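Excretory-secretory protein 2 (Ancylostoma ceylanicum, PDB 3NSW) is a secreted hookworm protein with a netrin-like fold, thought to act as an immunomodulator, although its molecular function is not established. Local coordinates at residues Tyr77-Lys82 against Gln86-Lys91; Arg36-Gln41 against Asn68-Ala73; Trp43-Tyr46 against Ala52-Gln55. All coordinates share one frame; numbering follows the deposited sequence.

Interaction 1 of 3, residues Tyr77-Lys82 against Gln86-Lys91; sequences YVLGCK and QDCFVK
Phe89 carries CG between its backbone N and carbonyl carbon (chi1 70°), which swings the ring across to Gly80 on the partner strand of this antiparallel beta hairpin in the netrin-like fold. Gly80 CA lies over one ring face, 3.7 Å from the Phe89 ring centroid in a CH-pi contact; glycine leaves the ring room to lie against the backbone. Two backbone hydrogen bonds join the pair, Gly80 N to Phe89 O and Phe89 N to Gly80 O, and two more join Val78 with Lys91. The register then slips by one residue between Gly80 and Lys82, a beta bulge, before Lys82 N bonds to Gln86 O (2.9 Å). Within the bulge Cys81 and Cys88 form a disulfide (chi3 115°). On the face of Leu79 and Val90 the packing is apolar: Leu79 CD1 reaches Val90 CG2 at 3.8 Å, and Leu62 of strand 59-63 and Leu40 of strand 37-45 pack on Leu79. Near the turn a water donates to Asp87 O and is weakly bound by Lys82 NZ, which also forms a salt bridge with Asp21. At the other end, Val90 CG1 presses obliquely on the Tyr77 ring, 3.4 Å from Tyr77 CD1.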
loop_
_atom_site.group_PDB
_atom_site.type_symbol
_atom_site.label_atom_id
_atom_site.label_comp_id
_atom_site.label_asym_id
_atom_site.label_seq_id
_atom_site.Cartn_x
_atom_site.Cartn_y
_atom_site.Cartn_z
ATOM N N TYR A 77 -4.223 -5.810 2.322
ATOM C CA TYR A 77 -2.978 -5.610 1.567
ATOM C C TYR A 77 -1.911 -4.901 2.378
ATOM O O TYR A 77 -2.207 -4.149 3.309
ATOM C CB TYR A 77 -3.268 -4.755 0.332
ATOM C CG TYR A 77 -4.188 -5.438 -0.647
ATOM C CD1 TYR A 77 -3.690 -6.359 -1.560
ATOM C CD2 TYR A 77 -5.578 -5.195 -0.628
ATOM C CE1 TYR A 77 -4.538 -7.005 -2.463
ATOM C CE2 TYR A 77 -6.430 -5.843 -1.524
ATOM C CZ TYR A 77 -5.897 -6.739 -2.438
ATOM O OH TYR A 77 -6.720 -7.383 -3.322
ATOM N N VAL A 78 -0.654 -5.128 2.012
ATOM C CA VAL A 78 0.397 -4.220 2.439
ATOM C C VAL A 78 0.523 -3.214 1.297
ATOM O O VAL A 78 0.585 -3.604 0.124
ATOM C CB VAL A 78 1.737 -4.952 2.653
ATOM C CG1 VAL A 78 2.840 -3.954 2.988
ATOM C CG2 VAL A 78 1.603 -5.977 3.776
ATOM N N LEU A 79 0.541 -1.928 1.644
ATOM C CA LEU A 79 0.519 -0.861 0.650
ATOM C C LEU A 79 1.673 0.068 0.942
ATOM O O LEU A 79 1.708 0.673 2.014
ATOM C CB LEU A 79 -0.799 -0.082 0.765
ATOM C CG LEU A 79 -0.935 1.162 -0.134
ATOM C CD1 LEU A 79 -0.976 0.765 -1.630
ATOM C CD2 LEU A 79 -2.159 1.993 0.257
ATOM N N GLY A 80 2.620 0.169 0.003
ATOM C CA GLY A 80 3.789 1.041 0.184
ATOM C C GLY A 80 3.621 2.222 -0.742
ATOM O O GLY A 80 3.436 2.022 -1.931
ATOM N N CYS A 81 3.653 3.445 -0.222
ATOM C CA CYS A 81 3.379 4.608 -1.087
ATOM C C CYS A 81 4.319 5.783 -0.857
ATOM O O CYS A 81 4.737 6.028 0.257
ATOM C CB CYS A 81 1.933 5.099 -0.930
ATOM S SG CYS A 81 0.619 4.027 -1.624
ATOM N N LYS A 82 4.637 6.521 -1.923
ATOM C CA LYS A 82 5.222 7.856 -1.740
ATOM C C LYS A 82 4.094 8.799 -1.314
ATOM O O LYS A 82 2.916 8.465 -1.455
ATOM C CB LYS A 82 5.902 8.354 -3.026
ATOM C CG LYS A 82 7.047 7.480 -3.459
ATOM C CD LYS A 82 7.702 8.025 -4.730
ATOM C CE LYS A 82 8.983 7.281 -5.038
ATOM N NZ LYS A 82 8.750 5.869 -5.415
ATOM N N GLN A 86 1.086 7.883 -4.150
ATOM C CA GLN A 86 1.532 7.717 -5.519
ATOM C C GLN A 86 2.743 6.792 -5.579
ATOM O O GLN A 86 3.369 6.497 -4.546
ATOM C CB GLN A 86 1.763 9.074 -6.196
ATOM C CG GLN A 86 3.044 9.792 -5.826
ATOM C CD GLN A 86 3.091 11.184 -6.413
ATOM O OE1 GLN A 86 2.312 12.057 -6.030
ATOM N NE2 GLN A 86 4.005 11.402 -7.345
ATOM N N ASP A 87 3.026 6.291 -6.786
ATOM C CA ASP A 87 4.076 5.285 -7.021
ATOM C C ASP A 87 4.013 4.156 -5.999
ATOM O O ASP A 87 5.019 3.830 -5.343
ATOM C CB ASP A 87 5.470 5.925 -7.000
ATOM C CG ASP A 87 5.782 6.710 -8.258
ATOM O OD1 ASP A 87 5.284 6.358 -9.354
ATOM O OD2 ASP A 87 6.553 7.686 -8.150
ATOM N N CYS A 88 2.826 3.564 -5.863
ATOM C CA CYS A 88 2.592 2.620 -4.804
ATOM C C CYS A 88 2.909 1.205 -5.252
ATOM O O CYS A 88 2.803 0.869 -6.445
ATOM C CB CYS A 88 1.125 2.696 -4.331
ATOM S SG CYS A 88 0.621 4.319 -3.697
ATOM N N PHE A 89 3.323 0.387 -4.285
ATOM C CA PHE A 89 3.329 -1.058 -4.458
ATOM C C PHE A 89 2.282 -1.724 -3.550
ATOM O O PHE A 89 1.928 -1.190 -2.488
ATOM C CB PHE A 89 4.736 -1.671 -4.260
ATOM C CG PHE A 89 5.255 -1.644 -2.830
ATOM C CD1 PHE A 89 4.753 -2.526 -1.853
ATOM C CD2 PHE A 89 6.261 -0.755 -2.470
ATOM C CE1 PHE A 89 5.243 -2.504 -0.539
ATOM C CE2 PHE A 89 6.763 -0.726 -1.169
ATOM C CZ PHE A 89 6.254 -1.599 -0.196
ATOM N N VAL A 90 1.784 -2.875 -3.987
ATOM C CA VAL A 90 0.707 -3.577 -3.272
ATOM C C VAL A 90 1.033 -5.067 -3.210
ATOM O O VAL A 90 1.458 -5.653 -4.207
ATOM C CB VAL A 90 -0.657 -3.408 -4.003
ATOM C CG1 VAL A 90 -1.796 -3.953 -3.124
ATOM C CG2 VAL A 90 -0.912 -1.948 -4.358
ATOM N N LYS A 91 0.816 -5.673 -2.047
ATOM C CA LYS A 91 1.032 -7.102 -1.844
ATOM C C LYS A 91 -0.079 -7.631 -0.938
ATOM O O LYS A 91 -0.430 -6.998 0.051
ATOM C CB LYS A 91 2.401 -7.338 -1.190
ATOM C CG LYS A 91 2.586 -8.719 -0.533
ATOM C CD LYS A 91 3.319 -9.711 -1.431
ATOM C CE LYS A 91 3.345 -11.088 -0.769
ATOM N NZ LYS A 91 4.377 -11.997 -1.314
HETATM O O HOH W 1 7.561 3.231 -4.961
#

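Interaction 2 of 3, residues Arg36-Gln41 against Asn68-Ala73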
loop_
_atom_site.group_PDB
_atom_site.type_symbol
_atom_site.label_atom_id
_atom_site.label_comp_id
_atom_site.label_asym_id
_atom_site.label_seq_id
_atom_site.Cartn_x
_atom_site.Cartn_y
_atom_site.Cartn_z
ATOM N N ARG A 36 -12.684 6.082 -9.603
ATOM C CA ARG A 36 -11.329 5.731 -10.009
ATOM C C ARG A 36 -10.420 5.350 -8.835
ATOM O O ARG A 36 -9.253 4.987 -9.045
ATOM C CB ARG A 36 -10.727 6.908 -10.766
ATOM C CG ARG A 36 -9.660 6.565 -11.780
ATOM C CD ARG A 36 -8.995 7.850 -12.201
ATOM N NE ARG A 36 -8.529 7.836 -13.584
ATOM C CZ ARG A 36 -8.370 8.931 -14.324
ATOM N NH1 ARG A 36 -8.652 10.123 -13.818
ATOM N NH2 ARG A 36 -7.933 8.836 -15.571
ATOM N N SER A 37 -10.951 5.431 -7.611
ATOM C CA SER A 37 -10.176 5.171 -6.401
ATOM C C SER A 37 -10.760 4.063 -5.535
ATOM O O SER A 37 -11.989 3.973 -5.374
ATOM C CB SER A 37 -10.078 6.434 -5.541
ATOM O OG SER A 37 -9.406 7.476 -6.214
ATOM N N TYR A 38 -9.876 3.255 -4.969
ATOM C CA TYR A 38 -10.227 2.290 -3.945
ATOM C C TYR A 38 -10.347 3.022 -2.617
ATOM O O TYR A 38 -9.548 3.916 -2.325
ATOM C CB TYR A 38 -9.134 1.222 -3.847
ATOM C CG TYR A 38 -8.995 0.358 -5.077
ATOM C CD1 TYR A 38 -9.837 -0.742 -5.274
ATOM C CD2 TYR A 38 -8.020 0.636 -6.053
ATOM C CE1 TYR A 38 -9.713 -1.543 -6.390
ATOM C CE2 TYR A 38 -7.901 -0.161 -7.190
ATOM C CZ TYR A 38 -8.742 -1.253 -7.342
ATOM O OH TYR A 38 -8.643 -2.057 -8.447
ATOM N N ASN A 39 -11.347 2.645 -1.819
ATOM C CA ASN A 39 -11.472 3.096 -0.441
ATOM C C ASN A 39 -10.678 2.172 0.467
ATOM O O ASN A 39 -10.699 0.944 0.296
ATOM C CB ASN A 39 -12.941 3.098 0.013
ATOM C CG ASN A 39 -13.789 4.128 -0.713
ATOM O OD1 ASN A 39 -14.922 3.839 -1.098
ATOM N ND2 ASN A 39 -13.263 5.334 -0.883
ATOM N N LEU A 40 -9.985 2.770 1.432
ATOM C CA LEU A 40 -9.076 2.051 2.327
ATOM C C LEU A 40 -9.375 2.295 3.801
ATOM O O LEU A 40 -9.712 3.421 4.218
ATOM C CB LEU A 40 -7.625 2.499 2.088
ATOM C CG LEU A 40 -7.085 2.432 0.663
ATOM C CD1 LEU A 40 -5.682 3.034 0.606
ATOM C CD2 LEU A 40 -7.078 0.985 0.178
ATOM N N GLN A 41 -9.252 1.224 4.575
ATOM C CA GLN A 41 -9.162 1.304 6.021
ATOM C C GLN A 41 -7.716 1.017 6.395
ATOM O O GLN A 41 -7.156 0.002 5.988
ATOM C CB GLN A 41 -10.088 0.270 6.680
ATOM C CG GLN A 41 -9.807 0.005 8.158
ATOM C CD GLN A 41 -10.392 1.069 9.078
ATOM O OE1 GLN A 41 -11.568 1.410 8.981
ATOM N NE2 GLN A 41 -9.567 1.593 9.979
ATOM N N ASN A 68 -3.442 -1.782 -13.744
ATOM C CA ASN A 68 -2.486 -2.879 -13.615
ATOM C C ASN A 68 -2.634 -3.603 -12.274
ATOM O O ASN A 68 -1.862 -4.514 -11.947
ATOM C CB ASN A 68 -1.051 -2.390 -13.831
ATOM C CG ASN A 68 -0.798 -1.938 -15.257
ATOM O OD1 ASN A 68 -1.474 -2.372 -16.192
ATOM N ND2 ASN A 68 0.185 -1.064 -15.432
ATOM N N ILE A 69 -3.631 -3.181 -11.500
ATOM C CA ILE A 69 -4.060 -3.913 -10.306
ATOM C C ILE A 69 -5.569 -4.140 -10.377
ATOM O O ILE A 69 -6.289 -3.367 -11.015
ATOM C CB ILE A 69 -3.694 -3.188 -8.981
ATOM C CG1 ILE A 69 -4.416 -1.840 -8.862
ATOM C CG2 ILE A 69 -2.165 -3.049 -8.823
ATOM C CD1 ILE A 69 -4.233 -1.145 -7.505
ATOM N N GLN A 70 -6.038 -5.205 -9.737
ATOM C CA GLN A 70 -7.468 -5.465 -9.650
ATOM C C GLN A 70 -7.740 -5.906 -8.225
ATOM O O GLN A 70 -7.904 -7.090 -7.957
ATOM C CB GLN A 70 -7.890 -6.560 -10.637
ATOM C CG GLN A 70 -9.390 -6.598 -10.930
ATOM C CD GLN A 70 -9.833 -5.511 -11.893
ATOM O OE1 GLN A 70 -9.538 -5.564 -13.088
ATOM N NE2 GLN A 70 -10.557 -4.523 -11.378
ATOM N N LEU A 71 -7.740 -4.951 -7.303
ATOM C CA LEU A 71 -7.873 -5.293 -5.884
ATOM C C LEU A 71 -9.288 -5.773 -5.608
ATOM O O LEU A 71 -10.239 -5.364 -6.287
ATOM C CB LEU A 71 -7.512 -4.105 -4.994
ATOM C CG LEU A 71 -6.172 -3.437 -5.283
ATOM C CD1 LEU A 71 -5.866 -2.353 -4.248
ATOM C CD2 LEU A 71 -5.051 -4.470 -5.330
ATOM N N THR A 72 -9.422 -6.665 -4.636
ATOM C CA THR A 72 -10.729 -7.235 -4.326
ATOM C C THR A 72 -11.337 -6.644 -3.061
ATOM O O THR A 72 -10.626 -6.185 -2.166
ATOM C CB THR A 72 -10.690 -8.774 -4.232
ATOM O OG1 THR A 72 -9.592 -9.180 -3.408
ATOM C CG2 THR A 72 -10.530 -9.395 -5.625
ATOM N N ALA A 73 -12.669 -6.661 -3.013
ATOM C CA ALA A 73 -13.417 -6.138 -1.880
ATOM C C ALA A 73 -13.022 -6.846 -0.584
ATOM O O ALA A 73 -12.801 -8.062 -0.566
ATOM C CB ALA A 73 -14.919 -6.283 -2.128
HETATM O O HOH W 2 -7.803 -1.172 -10.585
#
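Tyr38 and Leu71 meet through both the ring and the hydroxyl of the tyrosine, which extends from strand 37-45 of the sheet to the loop ahead of strand 75-82. The apolar part is a CH-pi contact: Leu71 CD1 sits over the centre of the Tyr38 ring, 4.1 Å from the centroid and 8° off the normal. Leu71 CB lies over the same face nearer the rim, 3.7 Å from Tyr38 CE1. With its CG anti to the carbonyl carbon (chi1 -51°), the leucine lays its branch along the ring. Ile69 CD1 adds an oblique contact, 3.8 Å from Tyr38 CE2. The polar part gathers on the hydroxyl. Leu71 N donates to Tyr38 OH at 3.2 Å, and Tyr38 OH in turn donates to a water 2.5 Å away, which passes a hydrogen bond on to Ile69 O (2.7 Å from that water). Lys33 makes a cation-pi contact with the ring, and Val30 of strand 24-33 touches both Tyr38 and Leu71. Accepting one hydrogen bond and donating another, the phenol serves two backbone groups of a loop without regular secondary structure, one directly and one through water, which should restrain both the phenol and the loop.

Interaction 3 of 3, residues Trp43-Tyr46 against Ala52-Gln55; sequences WRLY and APSQ
The long connection that leaves strand 37-45 for strand 59-63 in the netrin-like sheet folds back on Leu45 and Tyr46, bringing Ala52 and Pro53 against them. The approach is close enough to put the CA atoms of Leu45 and Ala52 6.0 Å apart, yet the two segments share no hydrogen bond and meet by van der Waals packing. The methyl group of Ala52 is the centre of the contact. It points toward Leu45 and touches Leu45 CB at 3.8 Å, while two successive carbonyl oxygens also border it: Leu45 O lies 3.6 Å from Ala52 CB, and Tyr46 O lies 3.7 Å from the same methyl. The backbone N of Ala52 is bound by the carboxylate of Asp47, within the turn that reverses the chain.

Leu45 holds CG anti to its own carbonyl carbon (chi1 -58°), a setting that carries the branch away from the carbonyl and along toward the proline; Ala26 and Trp56 are further neighbours of this side chain. Tyr46 takes part through its backbone, since its side chain starts away from the loop and packs on Val25, Tyr27 and His93. Just before the contact, Trp43 and Arg44 both face Tyr27 in a classic beta bulge, and Tyr46 CD1 lies over the centre of the Arg44 guanidinium, whose NH1 is hydrogen-bonded to Glu106 O. Beyond Ala52, the side chains of Leu45 and Pro53 cross at about a right angle, with Leu45 CD1 3.9 Å from Pro53 CD.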
loop_
_atom_site.group_PDB
_atom_site.type_symbol
_atom_site.label_atom_id
_atom_site.label_comp_id
_atom_site.label_asym_id
_atom_site.label_seq_id
_atom_site.Cartn_x
_atom_site.Cartn_y
_atom_site.Cartn_z
ATOM N N TRP A 43 -4.951 0.013 9.163
ATOM C CA TRP A 43 -4.820 -0.683 10.437
ATOM C C TRP A 43 -3.543 -0.315 11.164
ATOM O O TRP A 43 -3.525 -0.248 12.395
ATOM C CB TRP A 43 -4.868 -2.198 10.232
ATOM C CG TRP A 43 -6.144 -2.667 9.606
ATOM C CD1 TRP A 43 -6.302 -3.175 8.344
ATOM C CD2 TRP A 43 -7.448 -2.665 10.207
ATOM N NE1 TRP A 43 -7.622 -3.493 8.128
ATOM C CE2 TRP A 43 -8.347 -3.195 9.251
ATOM C CE3 TRP A 43 -7.942 -2.277 11.458
ATOM C CZ2 TRP A 43 -9.719 -3.346 9.506
ATOM C CZ3 TRP A 43 -9.314 -2.425 11.716
ATOM C CH2 TRP A 43 -10.182 -2.956 10.740
ATOM N N ARG A 44 -2.472 -0.085 10.404
ATOM C CA ARG A 44 -1.156 0.088 11.000
ATOM C C ARG A 44 -0.245 0.727 9.970
ATOM O O ARG A 44 -0.354 0.425 8.795
ATOM C CB ARG A 44 -0.587 -1.292 11.350
ATOM C CG ARG A 44 0.851 -1.278 11.852
ATOM C CD ARG A 44 1.285 -2.672 12.221
ATOM N NE ARG A 44 2.677 -2.699 12.647
ATOM C CZ ARG A 44 3.332 -3.814 12.944
ATOM N NH1 ARG A 44 2.712 -4.984 12.852
ATOM N NH2 ARG A 44 4.595 -3.762 13.328
ATOM N N LEU A 45 0.648 1.605 10.412
ATOM C CA LEU A 45 1.759 2.012 9.541
ATOM C C LEU A 45 2.975 1.299 10.093
ATOM O O LEU A 45 3.259 1.409 11.294
ATOM C CB LEU A 45 1.980 3.526 9.583
ATOM C CG LEU A 45 0.848 4.483 9.200
ATOM C CD1 LEU A 45 1.422 5.869 9.024
ATOM C CD2 LEU A 45 0.163 4.047 7.936
ATOM N N TYR A 46 3.674 0.543 9.246
ATOM C CA TYR A 46 4.884 -0.139 9.691
ATOM C C TYR A 46 5.980 0.897 9.937
ATOM O O TYR A 46 5.951 1.983 9.359
ATOM C CB TYR A 46 5.336 -1.193 8.676
ATOM C CG TYR A 46 4.323 -2.300 8.433
ATOM C CD1 TYR A 46 4.233 -3.396 9.307
ATOM C CD2 TYR A 46 3.451 -2.257 7.336
ATOM C CE1 TYR A 46 3.310 -4.418 9.085
ATOM C CE2 TYR A 46 2.523 -3.281 7.104
ATOM C CZ TYR A 46 2.459 -4.353 7.998
ATOM O OH TYR A 46 1.559 -5.367 7.776
ATOM N N ALA A 52 7.232 5.222 12.051
ATOM C CA ALA A 52 5.941 5.721 11.588
ATOM C C ALA A 52 5.526 6.972 12.356
ATOM O O ALA A 52 5.839 7.099 13.546
ATOM C CB ALA A 52 4.871 4.633 11.714
ATOM N N PRO A 53 4.829 7.907 11.677
ATOM C CA PRO A 53 4.322 9.092 12.367
ATOM C C PRO A 53 3.346 8.707 13.475
ATOM O O PRO A 53 2.692 7.662 13.388
ATOM C CB PRO A 53 3.591 9.860 11.259
ATOM C CG PRO A 53 4.196 9.370 9.994
ATOM C CD PRO A 53 4.500 7.932 10.240
ATOM N N SER A 54 3.267 9.541 14.508
ATOM C CA SER A 54 2.379 9.294 15.644
ATOM C C SER A 54 0.910 9.265 15.223
ATOM O O SER A 54 0.143 8.413 15.679
ATOM C CB SER A 54 2.588 10.353 16.732
ATOM O OG SER A 54 3.930 10.360 17.189
ATOM N N GLN A 55 0.537 10.193 14.342
ATOM C CA GLN A 55 -0.852 10.355 13.920
ATOM C C GLN A 55 -1.050 10.115 12.426
ATOM O O GLN A 55 -0.269 10.590 11.594
ATOM C CB GLN A 55 -1.379 11.737 14.319
ATOM C CG GLN A 55 -1.559 11.919 15.824
ATOM C CD GLN A 55 -1.957 13.332 16.214
ATOM O OE1 GLN A 55 -2.770 13.973 15.547
ATOM N NE2 GLN A 55 -1.387 13.821 17.311
#

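All three contacts reach the same sheet, two of them through loops packed against strand 37-45. Interactions 1 and 2 lie side by side, their centres 11 Å apart: Tyr77 OH stands 3.1 Å from Thr72 N, a probable hydrogen bond, Leu79 CD2 meets Leu40 CD1 at 3.7 Å, and Val90 CG1 packs on Leu71 CD2. The hairpin core thus continues into the loop held by Tyr38. Interactions 2 and 3 both use strand 37-45 but lie on opposite sides of the chain's centre, about 20 Å apart between their centres; they adjoin along the strand without otherwise touching. Interaction 3 touches the hairpin where Tyr46 meets Val78, with Val78 CG2 4.0 Å from Tyr46 OH.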